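Local structure of uncharacterized protein (Bombyx mori, 5AZ0) at residues Thr24-Ser29 and Thr49-Leu54; Ser59-Ile64 and Ser282-Asn287; Val262-Leu267 and Ala288-Phe293. The protein belongs to the aldo-keto reductases as AKR2E5, an oxidoreductase of the silkworm that probably reduces aldehydes and ketones with a nicotinamide cofactor. One frame throughout, in Å; residues are numbered along the deposited sequence.

Contact 1 of 3, residues Thr24-Ser29 and Thr49-Leu54. With ACT (acetate ion), chain F.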
loop_
_atom_site.group_PDB
_atom_site.type_symbol
_atom_site.label_atom_id
_atom_site.label_comp_id
_atom_site.label_asym_id
_atom_site.label_seq_id
_atom_site.Cartn_x
_atom_site.Cartn_y
_atom_site.Cartn_z
ATOM N N THR A 24 3.588 -2.080 -7.092
ATOM C CA THR A 24 4.790 -1.928 -7.896
ATOM C C THR A 24 6.081 -2.244 -7.151
ATOM O O THR A 24 7.176 -1.990 -7.681
ATOM C CB THR A 24 4.880 -0.528 -8.503
ATOM O OG1 THR A 24 5.089 0.471 -7.505
ATOM C CG2 THR A 24 3.662 -0.201 -9.331
ATOM N N TRP A 25 5.973 -2.785 -5.935
ATOM C CA TRP A 25 7.168 -3.179 -5.194
ATOM C C TRP A 25 7.577 -4.629 -5.468
ATOM O O TRP A 25 6.820 -5.579 -5.186
ATOM C CB TRP A 25 6.873 -3.088 -3.727
ATOM C CG TRP A 25 7.909 -3.617 -2.825
ATOM C CD1 TRP A 25 7.676 -4.403 -1.695
ATOM C CD2 TRP A 25 9.308 -3.342 -2.842
ATOM N NE1 TRP A 25 8.850 -4.621 -1.035
ATOM C CE2 TRP A 25 9.876 -4.005 -1.710
ATOM C CE3 TRP A 25 10.147 -2.620 -3.694
ATOM C CZ2 TRP A 25 11.257 -3.959 -1.409
ATOM C CZ3 TRP A 25 11.519 -2.612 -3.428
ATOM C CH2 TRP A 25 12.064 -3.261 -2.265
ATOM N N LEU A 26 8.776 -4.797 -5.960
ATOM C CA LEU A 26 9.245 -6.111 -6.420
ATOM C C LEU A 26 9.894 -6.964 -5.332
ATOM O O LEU A 26 10.002 -8.170 -5.495
ATOM C CB LEU A 26 10.169 -5.957 -7.644
ATOM C CG LEU A 26 9.385 -5.575 -8.901
ATOM C CD1 LEU A 26 10.330 -5.430 -10.070
ATOM C CD2 LEU A 26 8.270 -6.532 -9.272
ATOM N N GLY A 27 10.276 -6.368 -4.223
ATOM C CA GLY A 27 10.822 -7.112 -3.103
ATOM C C GLY A 27 12.346 -7.079 -3.051
ATOM O O GLY A 27 13.040 -6.692 -4.026
ATOM N N VAL A 28 12.843 -7.457 -1.870
ATOM C CA VAL A 28 14.266 -7.517 -1.555
ATOM C C VAL A 28 14.492 -9.022 -1.272
ATOM O O VAL A 28 14.249 -9.482 -0.167
ATOM C CB VAL A 28 14.663 -6.508 -0.405
ATOM C CG1 VAL A 28 13.661 -6.487 0.759
ATOM C CG2 VAL A 28 16.074 -6.745 0.121
ATOM N N SER A 29 14.891 -9.783 -2.303
ATOM C CA SER A 29 15.074 -11.255 -2.225
ATOM C C SER A 29 16.519 -11.695 -2.515
ATOM O O SER A 29 17.364 -11.719 -1.610
ATOM C CB SER A 29 14.079 -11.968 -3.164
ATOM O OG SER A 29 13.485 -11.066 -4.091
ATOM N N THR A 49 14.707 -8.155 -11.756
ATOM C CA THR A 49 14.594 -9.048 -12.917
ATOM C C THR A 49 13.219 -8.998 -13.595
ATOM O O THR A 49 13.115 -9.093 -14.832
ATOM C CB THR A 49 14.906 -10.490 -12.494
ATOM O OG1 THR A 49 16.219 -10.507 -11.940
ATOM C CG2 THR A 49 14.824 -11.448 -13.684
ATOM N N ASP A 50 12.182 -8.834 -12.760
ATOM C CA ASP A 50 10.769 -8.795 -13.190
ATOM C C ASP A 50 10.237 -7.420 -13.665
ATOM O O ASP A 50 9.050 -7.299 -14.036
ATOM C CB ASP A 50 9.891 -9.336 -12.052
ATOM C CG ASP A 50 10.139 -10.827 -11.770
ATOM O OD1 ASP A 50 10.240 -11.610 -12.725
ATOM O OD2 ASP A 50 10.232 -11.206 -10.593
ATOM N N ILE A 51 11.094 -6.411 -13.739
ATOM C CA ILE A 51 10.614 -5.087 -14.144
ATOM C C ILE A 51 9.824 -5.121 -15.419
ATOM O O ILE A 51 8.636 -4.704 -15.450
ATOM C CB ILE A 51 11.733 -4.047 -14.097
ATOM C CG1 ILE A 51 12.075 -3.741 -12.646
ATOM C CG2 ILE A 51 11.310 -2.776 -14.842
ATOM C CD1 ILE A 51 13.320 -2.869 -12.445
ATOM N N PRO A 52 10.406 -5.707 -16.481
ATOM C CA PRO A 52 9.652 -5.668 -17.744
ATOM C C PRO A 52 8.277 -6.251 -17.647
ATOM O O PRO A 52 7.347 -5.809 -18.340
ATOM C CB PRO A 52 10.528 -6.522 -18.715
ATOM C CG PRO A 52 11.891 -6.594 -18.101
ATOM C CD PRO A 52 11.789 -6.232 -16.627
ATOM N N LYS A 53 8.146 -7.314 -16.846
ATOM C CA LYS A 53 6.843 -8.007 -16.700
ATOM C C LYS A 53 5.857 -7.135 -15.878
ATOM O O LYS A 53 4.665 -7.036 -16.233
ATOM C CB LYS A 53 7.015 -9.386 -16.063
ATOM C CG LYS A 53 8.230 -10.163 -16.588
ATOM C CD LYS A 53 8.203 -11.627 -16.189
ATOM C CE LYS A 53 7.284 -12.441 -17.083
ATOM N NZ LYS A 53 7.029 -13.761 -16.449
ATOM N N LEU A 54 6.392 -6.450 -14.865
ATOM C CA LEU A 54 5.599 -5.486 -14.054
ATOM C C LEU A 54 5.012 -4.408 -14.929
ATOM O O LEU A 54 3.820 -4.077 -14.819
ATOM C CB LEU A 54 6.475 -4.846 -12.959
ATOM C CG LEU A 54 5.826 -3.810 -12.023
ATOM C CD1 LEU A 54 4.876 -4.545 -11.105
ATOM C CD2 LEU A 54 6.878 -3.086 -11.194
HETATM C C ACT F . 3.065 -2.171 -3.507
HETATM O O ACT F . 3.545 -3.247 -3.916
HETATM O OXT ACT F . 2.908 -1.163 -4.224
HETATM C CH3 ACT F . 2.639 -2.092 -2.077
#

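Contact 2 of 3, residues Ser59-Ile64 and Ser282-Asn287. With ACT (acetate ion), chain K.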
loop_
_atom_site.group_PDB
_atom_site.type_symbol
_atom_site.label_atom_id
_atom_site.label_comp_id
_atom_site.label_asym_id
_atom_site.label_seq_id
_atom_site.Cartn_x
_atom_site.Cartn_y
_atom_site.Cartn_z
ATOM N N SER A 59 0.492 -2.087 -18.144
ATOM C CA SER A 59 -0.151 -1.598 -19.362
ATOM C C SER A 59 -1.428 -2.325 -19.580
ATOM O O SER A 59 -2.505 -1.740 -19.848
ATOM C CB SER A 59 0.819 -1.784 -20.609
ATOM O OG SER A 59 0.112 -1.411 -21.793
ATOM N N TYR A 60 -1.355 -3.645 -19.452
ATOM C CA TYR A 60 -2.576 -4.488 -19.503
ATOM C C TYR A 60 -3.610 -4.033 -18.435
ATOM O O TYR A 60 -4.825 -3.805 -18.720
ATOM C CB TYR A 60 -2.142 -6.003 -19.325
ATOM C CG TYR A 60 -3.311 -6.958 -19.242
ATOM C CD1 TYR A 60 -4.047 -7.333 -20.393
ATOM C CD2 TYR A 60 -3.765 -7.446 -17.993
ATOM C CE1 TYR A 60 -5.153 -8.193 -20.290
ATOM C CE2 TYR A 60 -4.867 -8.289 -17.896
ATOM C CZ TYR A 60 -5.564 -8.673 -19.024
ATOM O OH TYR A 60 -6.639 -9.548 -18.855
ATOM N N ALA A 61 -3.121 -3.843 -17.189
ATOM C CA ALA A 61 -4.062 -3.414 -16.064
ATOM C C ALA A 61 -4.786 -2.195 -16.432
ATOM O O ALA A 61 -6.029 -2.117 -16.316
ATOM C CB ALA A 61 -3.303 -3.205 -14.766
ATOM N N ILE A 62 -4.042 -1.213 -16.964
ATOM C CA ILE A 62 -4.732 0.015 -17.401
ATOM C C ILE A 62 -5.733 -0.228 -18.563
ATOM O O ILE A 62 -6.830 0.353 -18.588
ATOM C CB ILE A 62 -3.678 1.109 -17.735
ATOM C CG1 ILE A 62 -2.920 1.514 -16.448
ATOM C CG2 ILE A 62 -4.329 2.331 -18.330
ATOM C CD1 ILE A 62 -1.595 2.235 -16.629
ATOM N N ASP A 63 -5.345 -1.069 -19.535
ATOM C CA ASP A 63 -6.253 -1.423 -20.677
ATOM C C ASP A 63 -7.486 -2.039 -20.147
ATOM O O ASP A 63 -8.558 -1.633 -20.559
ATOM C CB ASP A 63 -5.628 -2.431 -21.674
ATOM C CG ASP A 63 -4.441 -1.857 -22.443
ATOM O OD1 ASP A 63 -4.423 -0.653 -22.690
ATOM O OD2 ASP A 63 -3.494 -2.575 -22.753
ATOM N N ILE A 64 -7.388 -2.984 -19.190
ATOM C CA ILE A 64 -8.695 -3.572 -18.704
ATOM C C ILE A 64 -9.517 -2.734 -17.746
ATOM O O ILE A 64 -10.699 -3.064 -17.528
ATOM C CB ILE A 64 -8.581 -5.005 -18.131
ATOM C CG1 ILE A 64 -7.774 -5.063 -16.822
ATOM C CG2 ILE A 64 -7.925 -5.920 -19.177
ATOM C CD1 ILE A 64 -7.711 -6.448 -16.183
ATOM N N SER A 282 -2.952 -12.674 -16.046
ATOM C CA SER A 282 -4.175 -13.417 -15.665
ATOM C C SER A 282 -4.509 -13.094 -14.178
ATOM O O SER A 282 -5.654 -12.951 -13.844
ATOM C CB SER A 282 -4.046 -14.931 -15.916
ATOM O OG SER A 282 -2.773 -15.371 -15.525
ATOM N N ARG A 283 -3.494 -12.978 -13.325
ATOM C CA ARG A 283 -3.709 -12.552 -11.921
ATOM C C ARG A 283 -4.248 -11.132 -11.814
ATOM O O ARG A 283 -5.223 -10.876 -11.105
ATOM C CB ARG A 283 -2.451 -12.780 -11.136
ATOM C CG ARG A 283 -2.311 -14.270 -10.810
ATOM C CD ARG A 283 -0.902 -14.566 -10.358
ATOM N NE ARG A 283 -0.638 -15.971 -10.061
ATOM C CZ ARG A 283 0.579 -16.532 -10.060
ATOM N NH1 ARG A 283 1.682 -15.839 -10.372
ATOM N NH2 ARG A 283 0.701 -17.816 -9.757
ATOM N N VAL A 284 -3.736 -10.248 -12.661
ATOM C CA VAL A 284 -4.256 -8.900 -12.745
ATOM C C VAL A 284 -5.708 -8.947 -13.026
ATOM O O VAL A 284 -6.512 -8.279 -12.388
ATOM C CB VAL A 284 -3.547 -8.093 -13.844
ATOM C CG1 VAL A 284 -4.191 -6.765 -14.094
ATOM C CG2 VAL A 284 -2.113 -7.875 -13.458
ATOM N N LEU A 285 -6.085 -9.738 -14.001
ATOM C CA LEU A 285 -7.517 -9.812 -14.364
ATOM C C LEU A 285 -8.392 -10.431 -13.247
ATOM O O LEU A 285 -9.508 -9.983 -12.945
ATOM C CB LEU A 285 -7.661 -10.652 -15.649
ATOM C CG LEU A 285 -9.080 -10.894 -16.141
ATOM C CD1 LEU A 285 -9.844 -9.600 -16.253
ATOM C CD2 LEU A 285 -9.082 -11.714 -17.459
ATOM N N GLU A 286 -7.881 -11.526 -12.727
ATOM C CA GLU A 286 -8.546 -12.331 -11.651
ATOM C C GLU A 286 -8.749 -11.425 -10.405
ATOM O O GLU A 286 -9.887 -11.266 -9.959
ATOM C CB GLU A 286 -7.667 -13.551 -11.345
ATOM C CG GLU A 286 -8.224 -14.652 -10.428
ATOM C CD GLU A 286 -7.138 -15.545 -9.791
ATOM O OE1 GLU A 286 -5.977 -15.529 -10.225
ATOM O OE2 GLU A 286 -7.427 -16.284 -8.828
ATOM N N ASN A 287 -7.674 -10.723 -9.962
ATOM C CA ASN A 287 -7.770 -9.771 -8.816
ATOM C C ASN A 287 -8.839 -8.735 -8.945
ATOM O O ASN A 287 -9.387 -8.328 -7.923
ATOM C CB ASN A 287 -6.436 -9.122 -8.502
ATOM C CG ASN A 287 -5.415 -10.127 -8.109
ATOM O OD1 ASN A 287 -5.781 -11.226 -7.763
ATOM N ND2 ASN A 287 -4.142 -9.804 -8.214
HETATM C C ACT K . 3.207 -12.820 -9.716
HETATM O O ACT K . 2.181 -13.325 -9.192
HETATM O OXT ACT K . 3.301 -12.827 -10.935
HETATM C CH3 ACT K . 4.315 -12.146 -8.947
#

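Contact 3 of 3, residues Val262-Leu267 and Ala288-Phe293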
loop_
_atom_site.group_PDB
_atom_site.type_symbol
_atom_site.label_atom_id
_atom_site.label_comp_id
_atom_site.label_asym_id
_atom_site.label_seq_id
_atom_site.Cartn_x
_atom_site.Cartn_y
_atom_site.Cartn_z
ATOM N N VAL A 262 -11.638 -14.640 -3.032
ATOM C CA VAL A 262 -12.349 -14.652 -1.797
ATOM C C VAL A 262 -11.639 -13.717 -0.823
ATOM O O VAL A 262 -12.275 -12.861 -0.285
ATOM C CB VAL A 262 -12.489 -16.086 -1.184
ATOM C CG1 VAL A 262 -13.041 -16.045 0.244
ATOM C CG2 VAL A 262 -13.450 -16.927 -2.024
ATOM N N ASN A 263 -10.364 -13.955 -0.636
ATOM C CA ASN A 263 -9.472 -13.081 0.133
ATOM C C ASN A 263 -9.642 -11.586 -0.217
ATOM O O ASN A 263 -9.946 -10.791 0.671
ATOM C CB ASN A 263 -8.052 -13.540 -0.044
ATOM C CG ASN A 263 -7.081 -12.933 0.942
ATOM O OD1 ASN A 263 -7.282 -11.829 1.516
ATOM N ND2 ASN A 263 -5.987 -13.607 1.117
ATOM N N LEU A 264 -9.548 -11.207 -1.500
ATOM C CA LEU A 264 -9.702 -9.782 -1.851
ATOM C C LEU A 264 -11.088 -9.261 -1.638
ATOM O O LEU A 264 -11.297 -8.095 -1.229
ATOM C CB LEU A 264 -9.241 -9.447 -3.288
ATOM C CG LEU A 264 -7.773 -9.702 -3.535
ATOM C CD1 LEU A 264 -7.351 -9.204 -4.953
ATOM C CD2 LEU A 264 -6.875 -9.120 -2.466
ATOM N N GLY A 265 -12.071 -10.079 -1.960
ATOM C CA GLY A 265 -13.427 -9.648 -1.764
ATOM C C GLY A 265 -13.820 -9.445 -0.300
ATOM O O GLY A 265 -14.621 -8.575 0.023
ATOM N N TYR A 266 -13.233 -10.245 0.567
ATOM C CA TYR A 266 -13.420 -10.137 2.012
ATOM C C TYR A 266 -12.898 -8.739 2.502
ATOM O O TYR A 266 -13.652 -7.930 3.127
ATOM C CB TYR A 266 -12.688 -11.297 2.663
ATOM C CG TYR A 266 -12.728 -11.212 4.164
ATOM C CD1 TYR A 266 -13.956 -11.288 4.866
ATOM C CD2 TYR A 266 -11.563 -11.000 4.895
ATOM C CE1 TYR A 266 -14.005 -11.180 6.247
ATOM C CE2 TYR A 266 -11.589 -10.929 6.306
ATOM C CZ TYR A 266 -12.816 -11.035 6.980
ATOM O OH TYR A 266 -12.838 -10.954 8.363
ATOM N N LEU A 267 -11.669 -8.410 2.081
ATOM C CA LEU A 267 -11.058 -7.082 2.406
ATOM C C LEU A 267 -11.918 -5.991 1.874
ATOM O O LEU A 267 -12.212 -4.983 2.589
ATOM C CB LEU A 267 -9.601 -6.932 1.909
ATOM C CG LEU A 267 -8.643 -7.915 2.583
ATOM C CD1 LEU A 267 -7.273 -7.942 1.950
ATOM C CD2 LEU A 267 -8.472 -7.625 4.079
ATOM N N ALA A 288 -9.209 -8.328 -10.161
ATOM C CA ALA A 288 -10.245 -7.279 -10.279
ATOM C C ALA A 288 -11.665 -7.745 -10.441
ATOM O O ALA A 288 -12.601 -6.895 -10.488
ATOM C CB ALA A 288 -9.916 -6.280 -11.359
ATOM N N SER A 289 -11.843 -9.063 -10.486
ATOM C CA SER A 289 -13.185 -9.658 -10.716
ATOM C C SER A 289 -13.716 -10.141 -9.350
ATOM O O SER A 289 -13.904 -11.348 -9.131
ATOM C CB SER A 289 -13.087 -10.774 -11.775
ATOM O OG SER A 289 -12.171 -10.401 -12.845
ATOM N N ILE A 290 -13.915 -9.160 -8.442
ATOM C CA ILE A 290 -14.173 -9.415 -7.025
ATOM C C ILE A 290 -15.241 -8.540 -6.422
ATOM O O ILE A 290 -15.385 -8.488 -5.195
ATOM C CB ILE A 290 -12.919 -9.213 -6.169
ATOM C CG1 ILE A 290 -12.422 -7.766 -6.263
ATOM C CG2 ILE A 290 -11.795 -10.162 -6.570
ATOM C CD1 ILE A 290 -11.371 -7.386 -5.267
ATOM N N PHE A 291 -15.966 -7.807 -7.247
ATOM C CA PHE A 291 -16.870 -6.786 -6.724
ATOM C C PHE A 291 -18.370 -7.150 -6.854
ATOM O O PHE A 291 -19.218 -6.481 -6.278
ATOM C CB PHE A 291 -16.527 -5.438 -7.385
ATOM C CG PHE A 291 -15.102 -5.029 -7.165
ATOM C CD1 PHE A 291 -14.665 -4.633 -5.890
ATOM C CD2 PHE A 291 -14.179 -5.073 -8.201
ATOM C CE1 PHE A 291 -13.342 -4.270 -5.693
ATOM C CE2 PHE A 291 -12.857 -4.697 -7.997
ATOM C CZ PHE A 291 -12.438 -4.312 -6.742
ATOM N N ASP A 292 -18.651 -8.281 -7.496
ATOM C CA ASP A 292 -19.994 -8.740 -7.817
ATOM C C ASP A 292 -20.495 -9.850 -6.862
ATOM O O ASP A 292 -21.307 -10.669 -7.264
ATOM C CB ASP A 292 -19.988 -9.275 -9.263
ATOM C CG ASP A 292 -19.012 -10.389 -9.448
ATOM O OD1 ASP A 292 -18.316 -10.731 -8.469
ATOM O OD2 ASP A 292 -18.898 -10.926 -10.572
ATOM N N PHE A 293 -20.020 -9.911 -5.619
ATOM C CA PHE A 293 -20.485 -10.959 -4.707
ATOM C C PHE A 293 -20.436 -10.483 -3.271
ATOM O O PHE A 293 -19.595 -9.685 -2.928
ATOM C CB PHE A 293 -19.753 -12.306 -4.962
ATOM C CG PHE A 293 -18.343 -12.410 -4.409
ATOM C CD1 PHE A 293 -17.256 -11.861 -5.096
ATOM C CD2 PHE A 293 -18.072 -13.180 -3.263
ATOM C CE1 PHE A 293 -15.957 -12.027 -4.623
ATOM C CE2 PHE A 293 -16.767 -13.332 -2.764
ATOM C CZ PHE A 293 -15.707 -12.734 -3.431
#

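Contact 1 of 3, residues Thr24-Ser29 and Thr49-Leu54
While Leu26 reaches across to Asp50, Ile51 and Leu54, the indole of its neighbour Trp25 turns the other way and carries the backbone N of Gly27 over the centre of one face, 3.4 Å above the plane. Elsewhere the indole stacks with Tyr75, and it meets Phe74 with the ring planes at about 45°. The chain thus passes over one indole face before heading on to the poorly ordered Val28 and Ser29.

Leu26 carries most of the contact. Its CG stands anti to the carbonyl carbon (chi1 -73°), and from there the two methyls divide the work: CD1 lies 3.5 Å from Ile51 CG1, and CD2 lies 4.2 Å from Leu54 CD2. The Leu26 and Ile51 side chains cross at about a right angle, the Leu26 CD1 methyl meeting Ile51 CG1. This is the top of the first beta-alpha unit of the (beta/alpha)8 barrel, where the loop leaving strand 22-23 folds back over the start of helix 51-64, whose first turn is tied by Leu54 N to Asp50 O at 2.9 Å.

Leu54 also packs against the backbone of Thr24, with Leu54 CD2 3.7 Å from Thr24 O. The Thr24 hydroxyl itself is engaged with Asp70 O and Thr71 OG1. An acetate, probably from the crystallisation liquor, is gripped by two consecutive backbone donors: Thr24 N reaches OXT at 3.1 Å, and Trp25 N reaches O at 3.2 Å. Its place just after strand 22-23 is consistent with the cofactor and substrate pocket at the strand ends in aldo-keto reductases.

Contact 2 of 3, residues Ser59-Ile64 and Ser282-Asn287
Ile64 N gives Tyr60 O a hydrogen bond of 2.7 Å, and this turn at the end of helix 51-64 brings two of the side chains that confront 282-287 next to each other. Ile64 CG2 rests on one face of the Tyr60 ring, offset toward its rim. The ring then turns its edge to the other helix: Val284 CG1 lies near the ring plane, 4.0 Å from Tyr60 CD2, and Leu285 CB sits 3.5 Å from Tyr60 OH. Leu285 CD2 also closes on that oxygen, so the hydroxyl is flanked by aliphatic carbon on this side.

Next to the tyrosine, Ala61 CB meets Val284 CG1 at 3.7 Å, Val284 CG1 being anti to its backbone N (chi1 172°) and so thrown forward between the helices. Ile64 CD1 completes the row, 3.8 Å from Leu285 CD1, where the side chains cross at about a right angle. The axes of the segments 59-64 and 282-287 pass 9.8 Å apart, crossing at -35°, as expected of neighbouring outer helices in a (beta/alpha)8 barrel; here the helices of the first and eighth beta-alpha units are joined, which closes the ring. An alanine in place of Tyr60 would probably open a gap beside Leu285 and leave Ile64 CG2 without its ring face.

On the far side of its helix, extended Arg283 makes a weak hydrogen bond from NH1 to an acetate O, and that acetate is also bound by Val279 N and Thr280 OG1. An anion here is consistent with the adenosine-phosphate region of the cofactor site in aldo-keto reductases.

Contact 3 of 3, residues Val262-Leu267 and Ala288-Phe293
Val262 opens the contact through its backbone: its side chain sets out away from 288-293, leaving Val262 CA 4.2 Å from Phe293 CZ, at the edge of the ring and near its plane. The valine side chain touches Met248, Ile251 and Leu303 instead. Leu264 brings its first side-chain carbon, CB, to 3.6 Å from Ile290 CD1. Ile290 reaches it because CG1 stands between the backbone N and the carbonyl carbon (chi1 61°), with the chain extended beyond to CD1; the same CG1 lies over the centre of one face of the Phe291 ring.

Gly265 follows, and it is where the two backbones come closest, 5.3 Å between Gly265 CA and Ile290 CA. A beta carbon at this position would stand 2.7 Å from Phe293 CZ, a clash, so the bare helix surface is what admits the ring tip. In the (beta/alpha)8 barrel this is the loop that leaves the helix of the eighth beta-alpha unit, 281-287, and crosses helix 259-269 on the way to helix 297-304. The loop is also pinned by Lys257, which bonds Ser289 O and forms a salt bridge with Asp292. Ile290 CA, in turn, lies in plane at the edge of the Phe293 ring.

In the fold
All three contacts belong to one (beta/alpha)8 barrel, contact 1 in the loops at the strand ends and contacts 2 and 3 among the surrounding helices. Contacts 1 and 2 share helix 51-64, contact 1 at its start and contact 2 at its end, with centres 16 Å apart and no touch. Contact 3 continues from the residue after helix 281-287; contacts 2 and 3 have centres 15 Å apart and meet where Asn287 CB lies 3.7 Å from Leu264 CD1. Contacts 1 and 3 stand 25 Å apart, centre to centre. Along the chain contact 1 closes first, whereas contacts 2 and 3 interleave. Contact 2 alone joins the first and last beta-alpha units, where the barrel closes; contacts 1 and 3 link parts near in sequence.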